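Local coordinates for carbon monoxide dehydrogenase (Thermococcus sp. AM4, PDB 6T7J), which is an iron-sulfur carbon monoxide dehydrogenase that, once its active-site cluster carries nickel, probably oxidises carbon monoxide to carbon dioxide and passes the electrons to ferredoxin, at residues 442-446 with 617-622; 541-547 with 624-630; 568-572 with 600-604; 573-579 with 603-608. The contacts are given in a common frame with arbitrary orientation. Residues are numbered along the deposited sequence.

Interaction 1 of 4, residues 442-446 with 617-622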
loop_
_atom_site.group_PDB
_atom_site.type_symbol
_atom_site.label_atom_id
_atom_site.label_comp_id
_atom_site.label_asym_id
_atom_site.label_seq_id
_atom_site.Cartn_x
_atom_site.Cartn_y
_atom_site.Cartn_z
ATOM N N ILE A 442 -38.062 -18.117 -9.058
ATOM C CA ILE A 442 -37.101 -17.187 -8.481
ATOM C C ILE A 442 -36.546 -16.345 -9.622
ATOM O O ILE A 442 -35.993 -16.887 -10.587
ATOM C CB ILE A 442 -35.979 -17.915 -7.724
ATOM C CG1 ILE A 442 -36.548 -18.613 -6.485
ATOM C CG2 ILE A 442 -34.877 -16.941 -7.331
ATOM C CD1 ILE A 442 -35.501 -19.260 -5.607
ATOM N N LYS A 443 -36.716 -15.025 -9.524
ATOM C CA LYS A 443 -36.255 -14.142 -10.592
ATOM C C LYS A 443 -34.735 -14.139 -10.684
ATOM O O LYS A 443 -34.172 -14.180 -11.785
ATOM C CB LYS A 443 -36.780 -12.724 -10.368
ATOM C CG LYS A 443 -37.946 -12.345 -11.265
ATOM C CD LYS A 443 -39.052 -13.386 -11.197
ATOM C CE LYS A 443 -40.126 -13.117 -12.234
ATOM N NZ LYS A 443 -41.066 -14.263 -12.368
ATOM N N GLY A 444 -34.062 -14.093 -9.544
ATOM C CA GLY A 444 -32.617 -14.112 -9.529
ATOM C C GLY A 444 -32.101 -14.192 -8.112
ATOM O O GLY A 444 -32.861 -14.408 -7.167
ATOM N N ILE A 445 -30.789 -14.022 -7.979
ATOM C CA ILE A 445 -30.116 -14.020 -6.687
ATOM C C ILE A 445 -29.327 -12.727 -6.567
ATOM O O ILE A 445 -28.726 -12.265 -7.542
ATOM C CB ILE A 445 -29.187 -15.241 -6.522
ATOM C CG1 ILE A 445 -29.940 -16.532 -6.847
ATOM C CG2 ILE A 445 -28.612 -15.293 -5.113
ATOM C CD1 ILE A 445 -29.039 -17.695 -7.160
ATOM N N VAL A 446 -29.340 -12.131 -5.380
ATOM C CA VAL A 446 -28.581 -10.913 -5.128
ATOM C C VAL A 446 -27.801 -11.073 -3.832
ATOM O O VAL A 446 -28.371 -11.429 -2.795
ATOM C CB VAL A 446 -29.483 -9.666 -5.069
ATOM C CG1 VAL A 446 -28.680 -8.459 -4.602
ATOM C CG2 VAL A 446 -30.091 -9.397 -6.434
ATOM N N ILE A 617 -31.738 -2.960 -9.801
ATOM C CA ILE A 617 -31.221 -4.322 -9.714
ATOM C C ILE A 617 -32.224 -5.306 -10.301
ATOM O O ILE A 617 -31.855 -6.224 -11.046
ATOM C CB ILE A 617 -30.874 -4.659 -8.250
ATOM C CG1 ILE A 617 -29.547 -4.006 -7.851
ATOM C CG2 ILE A 617 -30.837 -6.165 -8.030
ATOM C CD1 ILE A 617 -29.421 -3.728 -6.369
ATOM N N TYR A 618 -33.508 -5.119 -9.991
ATOM C CA TYR A 618 -34.534 -6.000 -10.537
ATOM C C TYR A 618 -34.621 -5.878 -12.052
ATOM O O TYR A 618 -34.815 -6.878 -12.752
ATOM C CB TYR A 618 -35.883 -5.689 -9.895
ATOM C CG TYR A 618 -36.974 -6.640 -10.317
ATOM C CD1 TYR A 618 -36.941 -7.975 -9.935
ATOM C CD2 TYR A 618 -38.033 -6.205 -11.102
ATOM C CE1 TYR A 618 -37.936 -8.850 -10.319
ATOM C CE2 TYR A 618 -39.033 -7.073 -11.490
ATOM C CZ TYR A 618 -38.979 -8.394 -11.098
ATOM O OH TYR A 618 -39.972 -9.263 -11.483
ATOM N N ASN A 619 -34.476 -4.660 -12.581
ATOM C CA ASN A 619 -34.520 -4.484 -14.029
ATOM C C ASN A 619 -33.317 -5.134 -14.701
ATOM O O ASN A 619 -33.446 -5.724 -15.779
ATOM C CB ASN A 619 -34.598 -2.998 -14.376
ATOM C CG ASN A 619 -36.004 -2.446 -14.247
ATOM O OD1 ASN A 619 -36.983 -3.193 -14.301
ATOM N ND2 ASN A 619 -36.113 -1.134 -14.071
ATOM N N VAL A 620 -32.142 -5.042 -14.076
ATOM C CA VAL A 620 -30.961 -5.712 -14.619
ATOM C C VAL A 620 -31.158 -7.225 -14.602
ATOM O O VAL A 620 -30.776 -7.932 -15.548
ATOM C CB VAL A 620 -29.702 -5.283 -13.839
ATOM C CG1 VAL A 620 -28.610 -6.340 -13.934
ATOM C CG2 VAL A 620 -29.195 -3.942 -14.349
ATOM N N ILE A 621 -31.771 -7.744 -13.536
ATOM C CA ILE A 621 -32.053 -9.176 -13.464
ATOM C C ILE A 621 -33.024 -9.585 -14.567
ATOM O O ILE A 621 -32.847 -10.623 -15.216
ATOM C CB ILE A 621 -32.587 -9.548 -12.070
ATOM C CG1 ILE A 621 -31.472 -9.443 -11.027
ATOM C CG2 ILE A 621 -33.179 -10.951 -12.081
ATOM C CD1 ILE A 621 -31.945 -9.648 -9.607
ATOM N N LEU A 622 -34.065 -8.779 -14.793
ATOM C CA LEU A 622 -35.010 -9.076 -15.867
ATOM C C LEU A 622 -34.326 -9.032 -17.228
ATOM O O LEU A 622 -34.649 -9.823 -18.123
ATOM C CB LEU A 622 -36.182 -8.096 -15.822
ATOM C CG LEU A 622 -37.193 -8.278 -14.688
ATOM C CD1 LEU A 622 -38.432 -7.431 -14.939
ATOM C CD2 LEU A 622 -37.564 -9.742 -14.520
#

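Interaction 2 of 4, residues 541-547 with 624-630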
loop_
_atom_site.group_PDB
_atom_site.type_symbol
_atom_site.label_atom_id
_atom_site.label_comp_id
_atom_site.label_asym_id
_atom_site.label_seq_id
_atom_site.Cartn_x
_atom_site.Cartn_y
_atom_site.Cartn_z
ATOM N N VAL A 541 -22.515 -21.417 -18.782
ATOM C CA VAL A 541 -22.783 -19.989 -18.891
ATOM C C VAL A 541 -21.705 -19.248 -18.101
ATOM O O VAL A 541 -21.081 -19.814 -17.203
ATOM C CB VAL A 541 -24.226 -19.713 -18.385
ATOM C CG1 VAL A 541 -24.407 -18.318 -17.863
ATOM C CG2 VAL A 541 -25.244 -19.997 -19.479
ATOM N N ASP A 542 -21.439 -17.998 -18.477
ATOM C CA ASP A 542 -20.535 -17.188 -17.673
ATOM C C ASP A 542 -21.286 -16.558 -16.501
ATOM O O ASP A 542 -22.511 -16.428 -16.513
ATOM C CB ASP A 542 -19.872 -16.098 -18.519
ATOM C CG ASP A 542 -18.627 -15.526 -17.861
ATOM O OD1 ASP A 542 -18.101 -16.160 -16.921
ATOM O OD2 ASP A 542 -18.175 -14.440 -18.279
ATOM N N ILE A 543 -20.530 -16.168 -15.470
ATOM C CA ILE A 543 -21.137 -15.491 -14.325
ATOM C C ILE A 543 -21.872 -14.235 -14.774
ATOM O O ILE A 543 -22.922 -13.885 -14.220
ATOM C CB ILE A 543 -20.065 -15.172 -13.262
ATOM C CG1 ILE A 543 -19.548 -16.462 -12.621
ATOM C CG2 ILE A 543 -20.619 -14.240 -12.198
ATOM C CD1 ILE A 543 -18.374 -16.248 -11.679
ATOM N N SER A 544 -21.357 -13.559 -15.804
ATOM C CA SER A 544 -21.961 -12.315 -16.261
ATOM C C SER A 544 -23.338 -12.517 -16.885
ATOM O O SER A 544 -24.112 -11.558 -16.956
ATOM C CB SER A 544 -21.035 -11.621 -17.260
ATOM O OG SER A 544 -20.327 -12.568 -18.040
ATOM N N ASP A 545 -23.665 -13.727 -17.341
ATOM C CA ASP A 545 -24.978 -13.973 -17.925
ATOM C C ASP A 545 -26.037 -14.343 -16.895
ATOM O O ASP A 545 -27.223 -14.369 -17.239
ATOM C CB ASP A 545 -24.913 -15.088 -18.975
ATOM C CG ASP A 545 -23.736 -14.949 -19.911
ATOM O OD1 ASP A 545 -23.599 -13.885 -20.550
ATOM O OD2 ASP A 545 -22.952 -15.915 -20.019
ATOM N N LEU A 546 -25.647 -14.635 -15.657
ATOM C CA LEU A 546 -26.617 -15.042 -14.653
ATOM C C LEU A 546 -27.566 -13.890 -14.325
ATOM O O LEU A 546 -27.168 -12.722 -14.340
ATOM C CB LEU A 546 -25.917 -15.500 -13.376
ATOM C CG LEU A 546 -25.001 -16.723 -13.437
ATOM C CD1 LEU A 546 -24.386 -16.983 -12.071
ATOM C CD2 LEU A 546 -25.756 -17.950 -13.928
ATOM N N PRO A 547 -28.833 -14.192 -14.037
ATOM C CA PRO A 547 -29.744 -13.159 -13.500
ATOM C C PRO A 547 -29.428 -12.898 -12.028
ATOM O O PRO A 547 -30.036 -13.436 -11.103
ATOM C CB PRO A 547 -31.124 -13.786 -13.705
ATOM C CG PRO A 547 -30.878 -15.257 -13.646
ATOM C CD PRO A 547 -29.510 -15.487 -14.232
ATOM N N LYS A 624 -31.133 -9.803 -17.782
ATOM C CA LYS A 624 -30.370 -11.044 -17.880
ATOM C C LYS A 624 -31.279 -12.244 -18.124
ATOM O O LYS A 624 -30.867 -13.212 -18.773
ATOM C CB LYS A 624 -29.539 -11.252 -16.614
ATOM C CG LYS A 624 -28.508 -10.163 -16.362
ATOM C CD LYS A 624 -27.137 -10.578 -16.863
ATOM C CE LYS A 624 -26.320 -9.375 -17.311
ATOM N NZ LYS A 624 -26.243 -8.327 -16.261
ATOM N N ARG A 625 -32.508 -12.202 -17.606
ATOM C CA ARG A 625 -33.474 -13.256 -17.901
ATOM C C ARG A 625 -33.870 -13.239 -19.371
ATOM O O ARG A 625 -33.942 -14.293 -20.014
ATOM C CB ARG A 625 -34.714 -13.100 -17.023
ATOM C CG ARG A 625 -34.466 -13.294 -15.543
ATOM C CD ARG A 625 -35.776 -13.434 -14.794
ATOM N NE ARG A 625 -36.457 -14.678 -15.140
ATOM C CZ ARG A 625 -36.214 -15.845 -14.558
ATOM N NH1 ARG A 625 -35.307 -15.930 -13.594
ATOM N NH2 ARG A 625 -36.878 -16.928 -14.936
ATOM N N LYS A 626 -34.140 -12.049 -19.914
ATOM C CA LYS A 626 -34.503 -11.939 -21.323
ATOM C C LYS A 626 -33.368 -12.410 -22.223
ATOM O O LYS A 626 -33.606 -13.065 -23.245
ATOM C CB LYS A 626 -34.895 -10.498 -21.656
ATOM C CG LYS A 626 -36.178 -10.031 -20.982
ATOM C CD LYS A 626 -36.514 -8.583 -21.330
ATOM C CE LYS A 626 -35.596 -7.603 -20.610
ATOM N NZ LYS A 626 -36.275 -6.314 -20.282
ATOM N N LYS A 627 -32.121 -12.096 -21.858
ATOM C CA LYS A 627 -30.988 -12.546 -22.660
ATOM C C LYS A 627 -30.782 -14.055 -22.581
ATOM O O LYS A 627 -30.145 -14.629 -23.472
ATOM C CB LYS A 627 -29.715 -11.820 -22.227
ATOM C CG LYS A 627 -29.716 -10.331 -22.531
ATOM C CD LYS A 627 -28.353 -9.712 -22.260
ATOM C CE LYS A 627 -28.386 -8.199 -22.418
ATOM N NZ LYS A 627 -28.735 -7.788 -23.809
ATOM N N LEU A 628 -31.302 -14.708 -21.545
ATOM C CA LEU A 628 -31.176 -16.149 -21.378
ATOM C C LEU A 628 -32.303 -16.928 -22.043
ATOM O O LEU A 628 -32.334 -18.159 -21.933
ATOM C CB LEU A 628 -31.126 -16.504 -19.888
ATOM C CG LEU A 628 -29.788 -16.342 -19.167
ATOM C CD1 LEU A 628 -29.927 -16.750 -17.712
ATOM C CD2 LEU A 628 -28.699 -17.152 -19.852
ATOM N N GLY A 629 -33.224 -16.251 -22.725
ATOM C CA GLY A 629 -34.359 -16.935 -23.309
ATOM C C GLY A 629 -35.327 -17.509 -22.302
ATOM O O GLY A 629 -36.122 -18.385 -22.648
ATOM N N TRP A 630 -35.280 -17.041 -21.063
ATOM C CA TRP A 630 -36.142 -17.536 -20.003
ATOM C C TRP A 630 -37.414 -16.708 -19.918
ATOM O O TRP A 630 -37.462 -15.568 -20.395
ATOM C CB TRP A 630 -35.405 -17.493 -18.666
ATOM C CG TRP A 630 -34.281 -18.473 -18.560
ATOM C CD1 TRP A 630 -33.901 -19.391 -19.495
ATOM C CD2 TRP A 630 -33.385 -18.632 -17.453
ATOM N NE1 TRP A 630 -32.825 -20.112 -19.039
ATOM C CE2 TRP A 630 -32.488 -19.664 -17.788
ATOM C CE3 TRP A 630 -33.254 -17.999 -16.214
ATOM C CZ2 TRP A 630 -31.475 -20.081 -16.927
ATOM C CZ3 TRP A 630 -32.248 -18.415 -15.360
ATOM C CH2 TRP A 630 -31.372 -19.447 -15.720
HETATM O O HOH W 1 -28.078 -13.496 -19.583
#

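Interaction 3 of 4, residues 568-572 with 600-604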
loop_
_atom_site.group_PDB
_atom_site.type_symbol
_atom_site.label_atom_id
_atom_site.label_comp_id
_atom_site.label_asym_id
_atom_site.label_seq_id
_atom_site.Cartn_x
_atom_site.Cartn_y
_atom_site.Cartn_z
ATOM N N VAL A 568 -17.442 -6.831 -9.414
ATOM C CA VAL A 568 -17.499 -6.324 -10.786
ATOM C C VAL A 568 -16.629 -7.175 -11.703
ATOM O O VAL A 568 -17.089 -7.682 -12.733
ATOM C CB VAL A 568 -17.085 -4.842 -10.832
ATOM C CG1 VAL A 568 -16.888 -4.392 -12.270
ATOM C CG2 VAL A 568 -18.129 -3.973 -10.141
ATOM N N ALA A 569 -15.367 -7.380 -11.314
ATOM C CA ALA A 569 -14.429 -8.132 -12.142
ATOM C C ALA A 569 -14.865 -9.578 -12.332
ATOM O O ALA A 569 -14.518 -10.199 -13.342
ATOM C CB ALA A 569 -13.032 -8.080 -11.524
ATOM N N SER A 570 -15.607 -10.134 -11.375
ATOM C CA SER A 570 -16.186 -11.460 -11.539
ATOM C C SER A 570 -17.405 -11.455 -12.451
ATOM O O SER A 570 -17.953 -12.525 -12.732
ATOM C CB SER A 570 -16.560 -12.044 -10.176
ATOM O OG SER A 570 -15.460 -11.992 -9.287
ATOM N N GLY A 571 -17.843 -10.286 -12.908
ATOM C CA GLY A 571 -18.902 -10.187 -13.886
ATOM C C GLY A 571 -20.283 -9.872 -13.357
ATOM O O GLY A 571 -21.247 -9.950 -14.126
ATOM N N VAL A 572 -20.422 -9.512 -12.081
ATOM C CA VAL A 572 -21.729 -9.228 -11.499
ATOM C C VAL A 572 -21.942 -7.723 -11.442
ATOM O O VAL A 572 -21.057 -6.971 -11.011
ATOM C CB VAL A 572 -21.892 -9.869 -10.107
ATOM C CG1 VAL A 572 -20.702 -9.615 -9.239
ATOM C CG2 VAL A 572 -23.132 -9.340 -9.420
ATOM N N ILE A 600 -14.926 -6.891 -18.709
ATOM C CA ILE A 600 -14.985 -8.034 -17.803
ATOM C C ILE A 600 -16.412 -8.540 -17.618
ATOM O O ILE A 600 -16.621 -9.637 -17.089
ATOM C CB ILE A 600 -14.344 -7.680 -16.449
ATOM C CG1 ILE A 600 -14.777 -6.285 -16.000
ATOM C CG2 ILE A 600 -12.832 -7.717 -16.558
ATOM C CD1 ILE A 600 -16.054 -6.261 -15.218
ATOM N N GLY A 601 -17.403 -7.749 -18.032
ATOM C CA GLY A 601 -18.785 -8.191 -18.017
ATOM C C GLY A 601 -19.629 -7.703 -16.858
ATOM O O GLY A 601 -20.820 -8.030 -16.807
ATOM N N GLY A 602 -19.052 -6.951 -15.922
ATOM C CA GLY A 602 -19.805 -6.326 -14.854
ATOM C C GLY A 602 -19.524 -4.835 -14.818
ATOM O O GLY A 602 -18.749 -4.314 -15.620
ATOM N N LYS A 603 -20.168 -4.162 -13.867
ATOM C CA LYS A 603 -19.991 -2.719 -13.740
ATOM C C LYS A 603 -20.557 -2.251 -12.408
ATOM O O LYS A 603 -21.307 -2.965 -11.737
ATOM C CB LYS A 603 -20.649 -1.963 -14.900
ATOM C CG LYS A 603 -22.169 -2.038 -14.936
ATOM C CD LYS A 603 -22.702 -1.336 -16.173
ATOM C CE LYS A 603 -24.197 -1.526 -16.335
ATOM N NZ LYS A 603 -24.675 -0.993 -17.646
ATOM N N PHE A 604 -20.185 -1.030 -12.040
ATOM C CA PHE A 604 -20.691 -0.376 -10.845
ATOM C C PHE A 604 -21.935 0.451 -11.165
ATOM O O PHE A 604 -22.164 0.867 -12.305
ATOM C CB PHE A 604 -19.618 0.521 -10.226
ATOM C CG PHE A 604 -18.612 -0.221 -9.397
ATOM C CD1 PHE A 604 -18.975 -0.793 -8.191
ATOM C CD2 PHE A 604 -17.299 -0.345 -9.824
ATOM C CE1 PHE A 604 -18.048 -1.477 -7.426
ATOM C CE2 PHE A 604 -16.369 -1.027 -9.064
ATOM C CZ PHE A 604 -16.743 -1.595 -7.863
#

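Interaction 4 of 4, residues 573-579 with 603-608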
loop_
_atom_site.group_PDB
_atom_site.type_symbol
_atom_site.label_atom_id
_atom_site.label_comp_id
_atom_site.label_asym_id
_atom_site.label_seq_id
_atom_site.Cartn_x
_atom_site.Cartn_y
_atom_site.Cartn_z
ATOM N N PHE A 573 -23.109 -7.288 -11.913
ATOM C CA PHE A 573 -23.578 -5.922 -11.723
ATOM C C PHE A 573 -23.630 -5.599 -10.234
ATOM O O PHE A 573 -24.323 -6.277 -9.469
ATOM C CB PHE A 573 -24.957 -5.791 -12.371
ATOM C CG PHE A 573 -25.588 -4.439 -12.231
ATOM C CD1 PHE A 573 -25.205 -3.391 -13.049
ATOM C CD2 PHE A 573 -26.597 -4.229 -11.304
ATOM C CE1 PHE A 573 -25.800 -2.149 -12.929
ATOM C CE2 PHE A 573 -27.194 -2.991 -11.179
ATOM C CZ PHE A 573 -26.798 -1.952 -11.994
ATOM N N THR A 574 -22.894 -4.569 -9.819
ATOM C CA THR A 574 -22.649 -4.298 -8.406
ATOM C C THR A 574 -23.104 -2.887 -8.057
ATOM O O THR A 574 -22.564 -1.908 -8.582
ATOM C CB THR A 574 -21.165 -4.479 -8.072
ATOM O OG1 THR A 574 -20.779 -5.836 -8.335
ATOM C CG2 THR A 574 -20.894 -4.154 -6.607
ATOM N N HIS A 575 -24.079 -2.791 -7.156
ATOM C CA HIS A 575 -24.638 -1.518 -6.724
ATOM C C HIS A 575 -23.930 -1.015 -5.473
ATOM O O HIS A 575 -23.574 -1.796 -4.585
ATOM C CB HIS A 575 -26.136 -1.658 -6.441
ATOM C CG HIS A 575 -26.647 -0.700 -5.409
ATOM N ND1 HIS A 575 -26.946 -1.082 -4.119
ATOM C CD2 HIS A 575 -26.910 0.627 -5.477
ATOM C CE1 HIS A 575 -27.375 -0.033 -3.438
ATOM N NE2 HIS A 575 -27.359 1.017 -4.239
ATOM N N LEU A 576 -23.730 0.300 -5.413
ATOM C CA LEU A 576 -23.177 0.969 -4.245
ATOM C C LEU A 576 -24.221 1.925 -3.685
ATOM O O LEU A 576 -24.811 2.712 -4.434
ATOM C CB LEU A 576 -21.899 1.734 -4.594
ATOM C CG LEU A 576 -20.791 0.962 -5.309
ATOM C CD1 LEU A 576 -19.555 1.834 -5.443
ATOM C CD2 LEU A 576 -20.468 -0.326 -4.568
ATOM N N GLY A 577 -24.446 1.855 -2.378
ATOM C CA GLY A 577 -25.397 2.735 -1.730
ATOM C C GLY A 577 -24.734 3.941 -1.101
ATOM O O GLY A 577 -25.409 4.856 -0.621
ATOM N N VAL A 578 -23.405 3.941 -1.085
ATOM C CA VAL A 578 -22.607 5.090 -0.672
ATOM C C VAL A 578 -21.751 5.497 -1.862
ATOM O O VAL A 578 -21.147 4.640 -2.518
ATOM C CB VAL A 578 -21.738 4.772 0.561
ATOM C CG1 VAL A 578 -20.771 5.910 0.850
ATOM C CG2 VAL A 578 -22.618 4.499 1.774
ATOM N N VAL A 579 -21.714 6.793 -2.148
ATOM C CA VAL A 579 -21.037 7.306 -3.338
ATOM C C VAL A 579 -19.528 7.212 -3.149
ATOM O O VAL A 579 -18.978 7.846 -2.238
ATOM C CB VAL A 579 -21.462 8.751 -3.642
ATOM C CG1 VAL A 579 -20.851 9.214 -4.952
ATOM C CG2 VAL A 579 -22.980 8.862 -3.686
ATOM N N LYS A 603 -20.168 -4.162 -13.867
ATOM C CA LYS A 603 -19.991 -2.719 -13.740
ATOM C C LYS A 603 -20.557 -2.251 -12.408
ATOM O O LYS A 603 -21.307 -2.965 -11.737
ATOM C CB LYS A 603 -20.649 -1.963 -14.900
ATOM C CG LYS A 603 -22.169 -2.038 -14.936
ATOM C CD LYS A 603 -22.702 -1.336 -16.173
ATOM C CE LYS A 603 -24.197 -1.526 -16.335
ATOM N NZ LYS A 603 -24.675 -0.993 -17.646
ATOM N N PHE A 604 -20.185 -1.030 -12.040
ATOM C CA PHE A 604 -20.691 -0.376 -10.845
ATOM C C PHE A 604 -21.935 0.451 -11.165
ATOM O O PHE A 604 -22.164 0.867 -12.305
ATOM C CB PHE A 604 -19.618 0.521 -10.226
ATOM C CG PHE A 604 -18.612 -0.221 -9.397
ATOM C CD1 PHE A 604 -18.975 -0.793 -8.191
ATOM C CD2 PHE A 604 -17.299 -0.345 -9.824
ATOM C CE1 PHE A 604 -18.048 -1.477 -7.426
ATOM C CE2 PHE A 604 -16.369 -1.027 -9.064
ATOM C CZ PHE A 604 -16.743 -1.595 -7.863
ATOM N N TYR A 605 -22.738 0.689 -10.133
ATOM C CA TYR A 605 -23.931 1.518 -10.260
ATOM C C TYR A 605 -24.195 2.171 -8.913
ATOM O O TYR A 605 -24.474 1.476 -7.931
ATOM C CB TYR A 605 -25.132 0.689 -10.710
ATOM C CG TYR A 605 -26.474 1.282 -10.343
ATOM C CD1 TYR A 605 -26.918 2.463 -10.928
ATOM C CD2 TYR A 605 -27.299 0.658 -9.416
ATOM C CE1 TYR A 605 -28.143 3.006 -10.594
ATOM C CE2 TYR A 605 -28.525 1.194 -9.079
ATOM C CZ TYR A 605 -28.944 2.366 -9.671
ATOM O OH TYR A 605 -30.167 2.900 -9.336
ATOM N N VAL A 606 -24.102 3.497 -8.868
ATOM C CA VAL A 606 -24.218 4.256 -7.629
ATOM C C VAL A 606 -25.655 4.733 -7.470
ATOM O O VAL A 606 -26.204 5.385 -8.368
ATOM C CB VAL A 606 -23.241 5.444 -7.612
ATOM C CG1 VAL A 606 -23.227 6.097 -6.239
ATOM C CG2 VAL A 606 -21.844 4.986 -8.010
ATOM N N GLU A 607 -26.262 4.410 -6.327
ATOM C CA GLU A 607 -27.604 4.875 -5.995
ATOM C C GLU A 607 -27.832 4.806 -4.490
ATOM O O GLU A 607 -28.074 3.719 -3.946
ATOM C CB GLU A 607 -28.667 4.054 -6.721
ATOM C CG GLU A 607 -30.082 4.529 -6.446
ATOM C CD GLU A 607 -30.193 6.042 -6.456
ATOM O OE1 GLU A 607 -30.117 6.638 -7.553
ATOM O OE2 GLU A 607 -30.350 6.637 -5.369
ATOM N N PRO A 608 -27.771 5.939 -3.786
ATOM C CA PRO A 608 -27.965 5.916 -2.326
ATOM C C PRO A 608 -29.388 5.596 -1.885
ATOM O O PRO A 608 -29.603 5.390 -0.682
ATOM C CB PRO A 608 -27.560 7.334 -1.895
ATOM C CG PRO A 608 -26.722 7.858 -3.023
ATOM C CD PRO A 608 -27.297 7.249 -4.260
#

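Interaction 1 of 4, residues 442-446 with 617-622
Helix 610-627 lies on one face of a parallel six-stranded sheet, and here it crosses the start of strand 444-448. The short axes run at 140° to one another with a closest approach of 9.5 Å, a separation usual for α/β layers. At Ile617 the CA-to-CB bond is directed at the strand, and CG2 meets CG2 of Val446 at 3.7 Å. One residue on, the CA-to-CB bond of Tyr618 points sideways to the strand segment, yet the ring end comes nearer, with CE1 3.6 Å from CG of Lys443. Ile621, a helical turn after Ile617, sits above the tightest point: its CA is 6.3 Å from CA of Gly444, its CD1 is 3.7 Å from Val446 CG2, and its CG2 is 3.4 Å from the carbonyl O of Lys443. A CB on Gly444 would stand only 2.9 Å from that CG2, so the absent side chain lets the helix come this close. Leu622 finishes the contact, with CD2 4.2 Å from Lys443 CG. The ammonium end of Lys443 leads away from the helix segment and bonds to the carbonyl oxygens of Gly440 and Leu632. No hydrogen bond joins 442-446 to 617-622, so these segments fit by apolar shape; the polar tie comes one turn on, where Arg625 of the same helix bonds Lys443 O.

Interaction 2 of 4, residues 541-547 with 624-630
Pro547, Lys624 and Leu628 bury the most surface in this contact, in which the loop leading into strand 548-552 lies against the last turn of helix 610-627. Pro547 is wedged between several partners: its CA is 3.7 Å from Lys624 CB, its CB 3.8 Å from Arg625 CG, its CD 3.7 Å from Leu628 CD1 and its CG 3.8 Å from Trp630 CZ3. Lys624 lays its aliphatic chain along the carbonyls of the loop, CE 3.1 Å from Ser544 O and CD 3.3 Å from Leu546 O. The helix stops just beyond, in a Schellman motif: Gly629, at phi 67°, gives its N to Lys626 O (3.3 Å), while Trp630 N reaches Arg625 O (3.2 Å). This reversal brings the indole back to Pro547. Leu628, the residue before the glycine, sets CD1 3.6 Å from Asp545 O, and its CD2 lies 4.5 Å from Val541 CG2. No direct hydrogen bond spans the segments; instead one water donates to both Asp545 O (2.6 Å) and Lys624 O (2.9 Å). The Arg625 guanidinium is anchored on the carbonyls of Leu437, Lys443 and Pro631, and the indole also packs on Leu437 and Arg438 of helix 431-439.

Interaction 3 of 4, residues 568-572 with 600-604
Val568, in the last turn of helix 558-569, places its two methyl groups on different neighbours. With chi1 at 169° (t), CG1 lies 3.6 Å from CD1 of Ile600, while CG2 makes a CH-pi contact with Phe604, 3.5 Å from the ring centroid and 7° off the ring normal. The ring is brought under that methyl by the m rotamer of Phe604, although its CA-to-CB bond points sideways. Ile600 is folded on itself (chi1 43°, chi2 88°, both p), which carries CD1 to within 3.0 Å of the carbonyl O of Val568. At Lys603 the CA-to-CB bond points away, and the extended chain (chi2 to chi4 all t) ends in a salt bridge from NZ to Glu597. Where the backbones meet, glycines take over. The CA atoms of Gly571 and Gly602 are 4.1 Å apart, and a CB on Gly602 would fall 2.6 Å from Val568 O. Gly571 and Gly601 both have phi of 100°, at which a CB would jam against the preceding carbonyl. Gly571 ends its helix in a Schellman motif, with Gly571 N bonded to Val568 O at 2.7 Å; Gly601, also at positive phi, is the first residue to leave helix 597-600. Two glycine-terminated helix-to-strand turns thus sit side by side, each feeding the next strand of a parallel α/β sheet, in the manner of Rossmann-like folds.

Interaction 4 of 4, residues 573-579 with 603-608
The shortest polar link runs from His575 NE2 to the carbonyl O of Glu607 (2.8 Å), the imidazole being held at ND1 by Ser551. Backbone hydrogen bonds pair strands 574-576 and 604-606 in parallel: Leu576 N to Tyr605 O (2.9 Å), Glu607 N to Leu576 O (2.9 Å), Thr574 N to Lys603 O (3.0 Å) and a weak one from Tyr605 N to Thr574 O (3.0 Å). They form the last ladder of a Rossmann-like sheet with strand order 3-2-1-4-5-6, the two strands joined by a helical β-α-β connection. CA-H...O contacts supplement them, such as His575 CA to Tyr605 O at 3.2 Å. On the face toward helix 610-627, Phe573, His575 and Tyr605 cluster; the Phe573 and Tyr605 planes are near parallel (21°) but slid apart, with CZ of Phe573 3.4 Å from CB of Tyr605. The other face carries Thr574, Leu576, Phe604 and Val606, with Leu576 CG 3.8 Å from Phe604 CD1. Past the end of strand 574-576, Val579 CG2 touches Val606 CG1 (3.8 Å).

From the N terminus, 442-446 opens the longest loop, closed by 617-622 after 170 intervening residues in interaction 1. Before that, 541-547 begins the loop that interaction 2 closes at 624-630, so the two cross, and both end on helix 610-627. Interactions 3 and 4 fall within both loops, with 27 and 23 residues between their segments; they start on consecutive segments and finish on overlapping ones that share Lys603 and Phe604. Interaction 4 adds the edge strand to the sheet, and the helix that follows returns over it, Val620 and Ile617 meeting Phe573 and His575. Interactions 1 and 2 meet where Arg625 bonds Lys443 O, while Ser544 CB packs against the carbonyl O atoms of Gly571 and Gly601 in interaction 3.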